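Local structure of archaemetzincin (Archaeoglobus fulgidus, 3ZVS) at residues E16-S21 and E109-E114; A85-A90 and I119-G124; C132-S137 and V148-E153. The protein is probably a zinc metalloprotease of the metzincin type whose natural substrate is unknown, with one catalytic and one apparently structural zinc ion. One frame throughout, in Å; residues are numbered along the deposited sequence. Where two conformers were deposited one is given.

Contact 1. Residues E16-S21 and E109-E114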
loop_
_atom_site.group_PDB
_atom_site.type_symbol
_atom_site.label_atom_id
_atom_site.label_comp_id
_atom_site.label_asym_id
_atom_site.label_seq_id
_atom_site.Cartn_x
_atom_site.Cartn_y
_atom_site.Cartn_z
ATOM N N GLU A 16 -3.292 4.472 11.981
ATOM C CA GLU A 16 -3.396 5.870 12.369
ATOM C C GLU A 16 -2.411 6.737 11.586
ATOM O O GLU A 16 -2.763 7.839 11.188
ATOM C CB GLU A 16 -3.118 6.037 13.869
ATOM C CG GLU A 16 -4.224 5.540 14.784
ATOM C CD GLU A 16 -3.819 5.482 16.288
ATOM O OE1 GLU A 16 -2.648 5.756 16.665
ATOM O OE2 GLU A 16 -4.705 5.146 17.100
ATOM N N VAL A 17 -1.196 6.248 11.349
ATOM C CA VAL A 17 -0.239 6.972 10.505
ATOM C C VAL A 17 -0.850 7.311 9.172
ATOM O O VAL A 17 -0.754 8.463 8.685
ATOM C CB VAL A 17 1.043 6.138 10.263
ATOM C CG1 VAL A 17 1.893 6.711 9.109
ATOM C CG2 VAL A 17 1.844 6.005 11.561
ATOM N N LEU A 18 -1.479 6.327 8.540
ATOM C CA LEU A 18 -2.067 6.568 7.249
ATOM C C LEU A 18 -3.268 7.473 7.336
ATOM O O LEU A 18 -3.442 8.360 6.493
ATOM C CB LEU A 18 -2.430 5.219 6.588
ATOM C CG LEU A 18 -1.187 4.416 6.259
ATOM C CD1 LEU A 18 -1.615 3.068 5.642
ATOM C CD2 LEU A 18 -0.261 5.139 5.308
ATOM N N ALA A 19 -4.121 7.290 8.357
ATOM C CA ALA A 19 -5.279 8.170 8.530
ATOM C C ALA A 19 -4.848 9.649 8.692
ATOM O O ALA A 19 -5.554 10.551 8.231
ATOM C CB ALA A 19 -6.184 7.704 9.711
ATOM N N ASN A 20 -3.687 9.859 9.302
ATOM C CA ASN A 20 -3.167 11.190 9.587
ATOM C C ASN A 20 -2.398 11.817 8.422
ATOM O O ASN A 20 -2.284 13.038 8.351
ATOM C CB ASN A 20 -2.223 11.140 10.788
ATOM C CG ASN A 20 -2.932 10.842 12.084
ATOM O OD1 ASN A 20 -4.135 11.040 12.205
ATOM N ND2 ASN A 20 -2.179 10.353 13.066
ATOM N N SER A 21 -1.866 11.006 7.516
ATOM C CA SER A 21 -1.000 11.491 6.433
ATOM C C SER A 21 -1.698 11.576 5.083
ATOM O O SER A 21 -1.463 12.517 4.304
ATOM C CB SER A 21 0.215 10.587 6.283
ATOM O OG SER A 21 0.906 10.458 7.497
ATOM N N GLU A 109 8.040 6.645 7.552
ATOM C CA GLU A 109 8.231 7.234 6.245
ATOM C C GLU A 109 8.026 6.187 5.141
ATOM O O GLU A 109 7.379 6.448 4.118
ATOM C CB GLU A 109 9.640 7.802 6.189
ATOM C CG GLU A 109 9.935 8.465 4.900
ATOM C CD GLU A 109 11.341 9.030 4.827
ATOM O OE1 GLU A 109 12.311 8.299 5.095
ATOM O OE2 GLU A 109 11.459 10.205 4.421
ATOM N N ARG A 110 8.543 4.987 5.361
ATOM C CA ARG A 110 8.378 3.908 4.393
ATOM C C ARG A 110 6.906 3.525 4.247
ATOM O O ARG A 110 6.426 3.288 3.140
ATOM C CB ARG A 110 9.123 2.677 4.857
ATOM C CG ARG A 110 10.640 2.810 4.766
ATOM C CD ARG A 110 11.316 1.639 5.408
ATOM N NE ARG A 110 12.758 1.663 5.190
ATOM C CZ ARG A 110 13.581 0.689 5.554
ATOM N NH1 ARG A 110 13.137 -0.372 6.208
ATOM N NH2 ARG A 110 14.870 0.784 5.283
ATOM N N VAL A 111 6.194 3.438 5.362
ATOM C CA VAL A 111 4.784 3.091 5.303
ATOM C C VAL A 111 3.998 4.096 4.460
ATOM O O VAL A 111 3.177 3.724 3.613
ATOM C CB VAL A 111 4.200 2.981 6.717
ATOM C CG1 VAL A 111 2.691 2.878 6.665
ATOM C CG2 VAL A 111 4.793 1.798 7.439
ATOM N N VAL A 112 4.202 5.393 4.717
ATOM C CA VAL A 112 3.492 6.407 3.959
ATOM C C VAL A 112 3.868 6.319 2.465
ATOM O O VAL A 112 2.969 6.327 1.597
ATOM C CB VAL A 112 3.721 7.818 4.513
ATOM C CG1 VAL A 112 3.000 8.823 3.660
ATOM C CG2 VAL A 112 3.268 7.897 5.965
ATOM N N LYS A 113 5.165 6.236 2.151
ATOM C CA LYS A 113 5.604 6.140 0.749
ATOM C C LYS A 113 4.905 5.003 0.021
ATOM O O LYS A 113 4.402 5.171 -1.080
ATOM C CB LYS A 113 7.120 5.921 0.647
ATOM C CG LYS A 113 7.978 7.123 0.944
ATOM C CD LYS A 113 9.440 6.759 0.849
ATOM C CE LYS A 113 10.308 7.995 1.094
ATOM N NZ LYS A 113 11.713 7.563 1.156
ATOM N N GLU A 114 4.896 3.837 0.646
ATOM C CA GLU A 114 4.395 2.668 -0.039
ATOM C C GLU A 114 2.869 2.665 -0.137
ATOM O O GLU A 114 2.298 2.179 -1.124
ATOM C CB GLU A 114 4.961 1.407 0.620
ATOM C CG GLU A 114 6.490 1.329 0.475
ATOM C CD GLU A 114 6.916 1.272 -0.950
ATOM O OE1 GLU A 114 6.912 0.154 -1.483
ATOM O OE2 GLU A 114 7.201 2.308 -1.581
#

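Contact 2. Residues A85-A90 and I119-G124. With ZN (zinc ion), chain D.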
loop_
_atom_site.group_PDB
_atom_site.type_symbol
_atom_site.label_atom_id
_atom_site.label_comp_id
_atom_site.label_asym_id
_atom_site.label_seq_id
_atom_site.Cartn_x
_atom_site.Cartn_y
_atom_site.Cartn_z
ATOM N N ALA A 85 -2.185 -3.558 -6.782
ATOM C CA ALA A 85 -3.254 -2.629 -7.020
ATOM C C ALA A 85 -3.977 -2.920 -8.319
ATOM O O ALA A 85 -3.390 -3.458 -9.271
ATOM C CB ALA A 85 -2.690 -1.180 -7.045
ATOM N N GLU A 86 -5.242 -2.535 -8.369
ATOM C CA GLU A 86 -5.985 -2.491 -9.631
ATOM C C GLU A 86 -5.680 -1.162 -10.333
ATOM O O GLU A 86 -6.104 -0.109 -9.863
ATOM C CB GLU A 86 -7.482 -2.579 -9.358
ATOM C CG GLU A 86 -7.873 -3.845 -8.618
ATOM C CD GLU A 86 -9.343 -3.891 -8.257
ATOM O OE1 GLU A 86 -9.967 -2.843 -8.074
ATOM O OE2 GLU A 86 -9.894 -5.007 -8.193
ATOM N N LEU A 87 -4.957 -1.200 -11.453
ATOM C CA LEU A 87 -4.592 0.025 -12.157
ATOM C C LEU A 87 -5.839 0.742 -12.682
ATOM O O LEU A 87 -6.579 0.180 -13.495
ATOM C CB LEU A 87 -3.641 -0.308 -13.309
ATOM C CG LEU A 87 -3.155 0.914 -14.087
ATOM C CD1 LEU A 87 -2.127 1.745 -13.349
ATOM C CD2 LEU A 87 -2.580 0.497 -15.440
ATOM N N GLY A 88 -6.089 1.940 -12.173
ATOM C CA GLY A 88 -7.296 2.686 -12.500
ATOM C C GLY A 88 -8.603 2.061 -12.027
ATOM O O GLY A 88 -9.673 2.471 -12.480
ATOM N N GLY A 89 -8.512 1.096 -11.105
ATOM C CA GLY A 89 -9.667 0.387 -10.540
ATOM C C GLY A 89 -10.105 0.965 -9.199
ATOM O O GLY A 89 -10.236 2.178 -9.020
ATOM N N ALA A 90 -10.340 0.066 -8.231
ATOM C CA ALA A 90 -10.879 0.501 -6.958
ATOM C C ALA A 90 -10.039 0.128 -5.753
ATOM O O ALA A 90 -10.105 0.822 -4.731
ATOM C CB ALA A 90 -12.264 -0.043 -6.790
ATOM N N ILE A 119 -1.889 3.629 -3.814
ATOM C CA ILE A 119 -3.062 4.431 -4.132
ATOM C C ILE A 119 -2.852 5.121 -5.491
ATOM O O ILE A 119 -3.766 5.211 -6.281
ATOM C CB ILE A 119 -3.379 5.437 -2.988
ATOM C CG1 ILE A 119 -3.869 4.700 -1.749
ATOM C CG2 ILE A 119 -4.423 6.452 -3.406
ATOM C CD1 ILE A 119 -3.724 5.533 -0.495
ATOM N N GLY A 120 -1.632 5.564 -5.772
ATOM C CA GLY A 120 -1.344 6.142 -7.072
ATOM C C GLY A 120 -1.691 5.182 -8.193
ATOM O O GLY A 120 -2.227 5.618 -9.214
ATOM N N HIS A 121 -1.364 3.904 -8.041
ATOM C CA HIS A 121 -1.788 2.922 -9.040
ATOM C C HIS A 121 -3.303 2.840 -9.181
ATOM O O HIS A 121 -3.814 2.766 -10.296
ATOM C CB HIS A 121 -1.320 1.519 -8.692
ATOM C CG HIS A 121 0.142 1.235 -8.916
ATOM N ND1 HIS A 121 0.817 1.521 -10.085
ATOM C CD2 HIS A 121 1.026 0.580 -8.130
ATOM C CE1 HIS A 121 2.059 1.051 -9.997
ATOM N NE2 HIS A 121 2.212 0.494 -8.809
ATOM N N VAL A 122 -4.043 2.872 -8.064
ATOM C CA VAL A 122 -5.502 2.815 -8.164
ATOM C C VAL A 122 -6.024 4.022 -8.961
ATOM O O VAL A 122 -7.000 3.897 -9.712
ATOM C CB VAL A 122 -6.196 2.729 -6.777
ATOM C CG1 VAL A 122 -7.709 2.613 -6.960
ATOM C CG2 VAL A 122 -5.674 1.534 -6.001
ATOM N N LEU A 123 -5.342 5.145 -8.826
ATOM C CA LEU A 123 -5.704 6.375 -9.533
ATOM C C LEU A 123 -5.222 6.404 -10.968
ATOM O O LEU A 123 -5.389 7.415 -11.645
ATOM C CB LEU A 123 -5.164 7.615 -8.820
ATOM C CG LEU A 123 -5.653 7.775 -7.396
ATOM C CD1 LEU A 123 -5.019 8.993 -6.751
ATOM C CD2 LEU A 123 -7.174 7.818 -7.345
ATOM N N GLY A 124 -4.574 5.345 -11.416
ATOM C CA GLY A 124 -4.283 5.143 -12.824
ATOM C C GLY A 124 -2.838 5.370 -13.189
ATOM O O GLY A 124 -2.491 5.289 -14.375
HETATM ZN ZN ZN D . 4.013 -0.262 -8.133
#

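Contact 3. Residues C132-S137 and V148-E153. With ZN (zinc ion), chain E.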
loop_
_atom_site.group_PDB
_atom_site.type_symbol
_atom_site.label_atom_id
_atom_site.label_comp_id
_atom_site.label_asym_id
_atom_site.label_seq_id
_atom_site.Cartn_x
_atom_site.Cartn_y
_atom_site.Cartn_z
ATOM N N CYS A 132 10.257 10.296 -7.919
ATOM C CA CYS A 132 8.814 10.171 -7.753
ATOM C C CYS A 132 8.490 8.964 -6.882
ATOM O O CYS A 132 9.115 7.918 -7.031
ATOM C CB CYS A 132 8.170 9.973 -9.130
ATOM S SG CYS A 132 6.353 9.985 -9.114
ATOM N N VAL A 133 7.434 9.097 -6.062
ATOM C CA VAL A 133 6.939 7.985 -5.245
ATOM C C VAL A 133 6.438 6.820 -6.102
ATOM O O VAL A 133 6.383 5.697 -5.609
ATOM C CB VAL A 133 5.823 8.524 -4.319
ATOM C CG1 VAL A 133 4.571 8.918 -5.101
ATOM C CG2 VAL A 133 5.509 7.534 -3.210
ATOM N N MET A 134 6.062 7.083 -7.363
ATOM C CA MET A 134 5.631 6.037 -8.272
ATOM C C MET A 134 6.749 5.212 -8.896
ATOM O O MET A 134 6.452 4.275 -9.649
ATOM C CB MET A 134 4.682 6.585 -9.370
ATOM C CG MET A 134 3.297 7.063 -8.855
ATOM S SD MET A 134 2.452 5.876 -7.759
ATOM C CE MET A 134 2.395 4.394 -8.810
ATOM N N ARG A 135 8.002 5.482 -8.566
ATOM C CA ARG A 135 9.072 4.559 -8.974
ATOM C C ARG A 135 8.804 3.192 -8.395
ATOM O O ARG A 135 8.427 3.062 -7.212
ATOM C CB ARG A 135 10.410 4.982 -8.383
ATOM C CG ARG A 135 11.115 6.126 -9.043
ATOM C CD ARG A 135 12.560 6.152 -8.469
ATOM N NE ARG A 135 13.220 7.441 -8.646
ATOM C CZ ARG A 135 14.191 7.899 -7.877
ATOM N NH1 ARG A 135 14.627 7.196 -6.821
ATOM N NH2 ARG A 135 14.733 9.066 -8.173
ATOM N N PHE A 136 9.009 2.148 -9.189
ATOM C CA PHE A 136 9.128 0.811 -8.638
ATOM C C PHE A 136 10.307 0.713 -7.693
ATOM O O PHE A 136 11.394 1.251 -7.991
ATOM C CB PHE A 136 9.292 -0.195 -9.766
ATOM C CG PHE A 136 9.572 -1.599 -9.289
ATOM C CD1 PHE A 136 8.544 -2.434 -8.894
ATOM C CD2 PHE A 136 10.888 -2.059 -9.193
ATOM C CE1 PHE A 136 8.806 -3.709 -8.437
ATOM C CE2 PHE A 136 11.144 -3.353 -8.746
ATOM C CZ PHE A 136 10.093 -4.161 -8.365
ATOM N N SER A 137 10.116 0.043 -6.560
ATOM C CA SER A 137 11.208 -0.219 -5.620
ATOM C C SER A 137 11.475 -1.686 -5.510
ATOM O O SER A 137 10.572 -2.464 -5.165
ATOM C CB SER A 137 10.888 0.323 -4.219
ATOM O OG SER A 137 10.668 1.727 -4.241
ATOM N N VAL A 148 8.419 10.733 -1.125
ATOM C CA VAL A 148 7.024 10.460 -0.818
ATOM C C VAL A 148 6.052 11.178 -1.758
ATOM O O VAL A 148 4.873 10.847 -1.812
ATOM C CB VAL A 148 6.716 10.822 0.678
ATOM C CG1 VAL A 148 6.715 12.349 0.865
ATOM C CG2 VAL A 148 5.380 10.236 1.127
ATOM N N SER A 149 6.560 12.164 -2.496
ATOM C CA SER A 149 5.714 13.009 -3.315
ATOM C C SER A 149 5.671 12.524 -4.758
ATOM O O SER A 149 6.603 11.897 -5.296
ATOM C CB SER A 149 6.246 14.437 -3.313
ATOM O OG SER A 149 7.612 14.402 -3.612
ATOM N N PHE A 150 4.557 12.827 -5.391
ATOM C CA PHE A 150 4.431 12.607 -6.837
ATOM C C PHE A 150 5.228 13.661 -7.566
ATOM O O PHE A 150 5.214 14.839 -7.185
ATOM C CB PHE A 150 2.976 12.711 -7.278
ATOM C CG PHE A 150 2.101 11.628 -6.709
ATOM C CD1 PHE A 150 2.123 10.350 -7.241
ATOM C CD2 PHE A 150 1.275 11.892 -5.635
ATOM C CE1 PHE A 150 1.337 9.342 -6.717
ATOM C CE2 PHE A 150 0.471 10.882 -5.113
ATOM C CZ PHE A 150 0.512 9.617 -5.646
ATOM N N CYS A 151 5.901 13.238 -8.625
ATOM C CA CYS A 151 6.545 14.179 -9.541
ATOM C C CYS A 151 5.491 15.028 -10.229
ATOM O O CYS A 151 4.291 14.741 -10.186
ATOM C CB CYS A 151 7.427 13.460 -10.576
ATOM S SG CYS A 151 6.503 12.605 -11.886
ATOM N N ARG A 152 5.947 16.090 -10.880
ATOM C CA ARG A 152 5.014 16.999 -11.537
ATOM C C ARG A 152 4.202 16.313 -12.629
ATOM O O ARG A 152 3.046 16.623 -12.844
ATOM C CB ARG A 152 5.750 18.230 -12.125
ATOM C CG ARG A 152 6.453 19.061 -11.088
ATOM C CD ARG A 152 7.108 20.323 -11.686
ATOM N NE ARG A 152 8.318 20.036 -12.450
ATOM C CZ ARG A 152 8.444 20.114 -13.775
ATOM N NH1 ARG A 152 7.431 20.441 -14.535
ATOM N NH2 ARG A 152 9.623 19.818 -14.340
ATOM N N GLU A 153 4.794 15.342 -13.314
ATOM C CA GLU A 153 4.062 14.610 -14.322
ATOM C C GLU A 153 2.928 13.796 -13.708
ATOM O O GLU A 153 1.807 13.824 -14.190
ATOM C CB GLU A 153 4.977 13.711 -15.141
ATOM C CG GLU A 153 5.896 14.530 -16.032
ATOM C CD GLU A 153 6.608 13.677 -17.033
ATOM O OE1 GLU A 153 7.009 12.536 -16.681
ATOM O OE2 GLU A 153 6.776 14.137 -18.194
HETATM ZN ZN ZN E . 6.019 10.384 -11.414
#

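Contact 1. Residues E16-S21 and E109-E114
V112 gives up more surface to segment 16-21 than any other residue of the pair, and it does so mainly through one methyl, CG2. This atom lies 3.6 Å from CG1 of V17 and, in the conformer given for S21, 3.8 Å from OG of that residue, so that a single branch meets two residues one helical turn apart. In V17 the touching methyl, CG1, stands anti to the backbone N (chi1 166°), which carries it across to V112. The two branched side chains cross obliquely. L18 buries the next largest area. Its CB bond runs neither straight at helix 104-122 nor away from it, but the longer side chain brings CD2 to 4.0 Å from CG1 of V111 and close to CA of V112; the side chains of L18 and V111 cross at about a right angle.

Segments 16-21 and 109-114 belong to helix 12-26 and to helix 104-122, the active-site helix that carries the zinc-binding HExxH sequence of the metzincins further along. Their short axes approach to 10.0 Å with a crossing angle of -61°, a separation that valine and leucine side chains can bridge; no hydrogen bond passes between the two segments. In the same conformer OG of S21 is turned back onto its own helix, donating to O of V17 at 2.9 Å, and makes a weak bond with NH2 of R108, a residue of helix 104-122. Other side chains extend the packing, with V111 touching T14 and V112 touching I25. R110 forms a salt bridge with D144 of helix 140-145, and NZ of K113 bonds to O of V143.

Contact 2. Residues A85-A90 and I119-G124
The amide of G88 donates to O of H121 at the C-terminal end of the HExxH helix of this metzincin, where a type II beta turn from E86 to G89 packs against a Schellman motif ending at G124. The bond is 3.1 Å long with an N-H...O angle of 167°, and it lies in the carbonyl plane. H121 O also accepts from N of G124, so two amides grip it. G88, with positive phi, suits the third position of the turn. Any side chain on G124 would collide with the carbonyl O of L123, which is why glycine suits the end of the helix.

Weaker CA-H...O contacts run both ways across the interface. CA of V122 points at O of E86 with an angle of 173° at the hydrogen, while CA of L87 faces H121 O at 3.4 Å. Outside the pair, K63 NZ bonds to both G89 O and V122 O, and E86 meets R91 in a salt bridge.

Van der Waals packing fills the rest. The small A85 lets its CB come to 3.4 Å from CB of H121 and 4.2 Å from CG2 of V122. CG1 of V122, anti to its backbone N (chi1 -178°), reaches to 3.3 Å from O of G89. L87 starts out away from the helix, yet its CD1 turns back to within 3.7 Å of C of G124.

H121 also ties the contact to the catalytic zinc, which H117 and H127 bind as well. H121 ND1 donates to O of L125, which helps fix the ring's rotation, and H121 NE2 meets the zinc at 2.1 Å.

Contact 3. Residues C132-S137 and V148-E153
The thiolate of C132 and the amide of C151 meet across this contact in a nearly straight hydrogen bond, C151 N to C132 SG at 3.3 Å with an angle of 174° at the hydrogen. The same sulfur accepts from N of M134 at 3.4 Å and binds the second zinc at 2.4 Å, so two amides and a metal share it. C132 opens the type I beta turn to R135, the Met-turn of the metzincins, whose M134 side chain packs on the zinc ligand H121; N of R135 donates to O of C132. N of V133 is satisfied by O of S149 at 3.0 Å, the amide lying above the carbonyl plane, and O of V133 accepts from ND1 of the zinc ligand H117.

C151 binds the same zinc at 2.3 Å and stands at the N-cap of helix 152-157, where its SG also caps a backbone N. C128 and C154 complete this four-cysteine site.

Beside it lies an apolar patch around the F150 ring. CG1 of V133, placed between its own backbone N and carbonyl carbon (chi1 69°), makes a CH-pi contact over one face, offset toward the rim. M134 comes to the edge: CG lies near the ring plane, and SD makes a Met-aromatic contact 5.1 Å from the ring centroid. An alanine at F150 would probably leave V133 CG1 without its aromatic face and open a gap beside M134 CG and SD.

Amide donors directed at zinc-bound sulfur would be expected to spread the thiolate's negative charge, consistent with a structural tetrathiolate zinc that ties the loop holding C128 and C132 to the start of helix 152-157.

How the contacts relate
Helix 104-122 supplies one segment each to contacts 1 and 2, and contact 3 packs against it. The centres of contacts 1 and 2 are about 17 Å apart, with nearest atoms about 5 Å apart and not touching. Contact 3 touches both. On the contact 1 side, V133 CG2 lies 3.4 Å from K113 O, and V148 CG2 packs 3.8 Å from V112 CG1. On the contact 2 side, CE of the Met-turn residue M134 lies 3.5 Å from H121 ND1, which places M134 between the apparently structural zinc site and the catalytic one. The H121 side chain is about 3 Å from the bound malonate. Contact 1 is further back, with the L18 side chain about 9 Å from that of the probable proton acceptor E118.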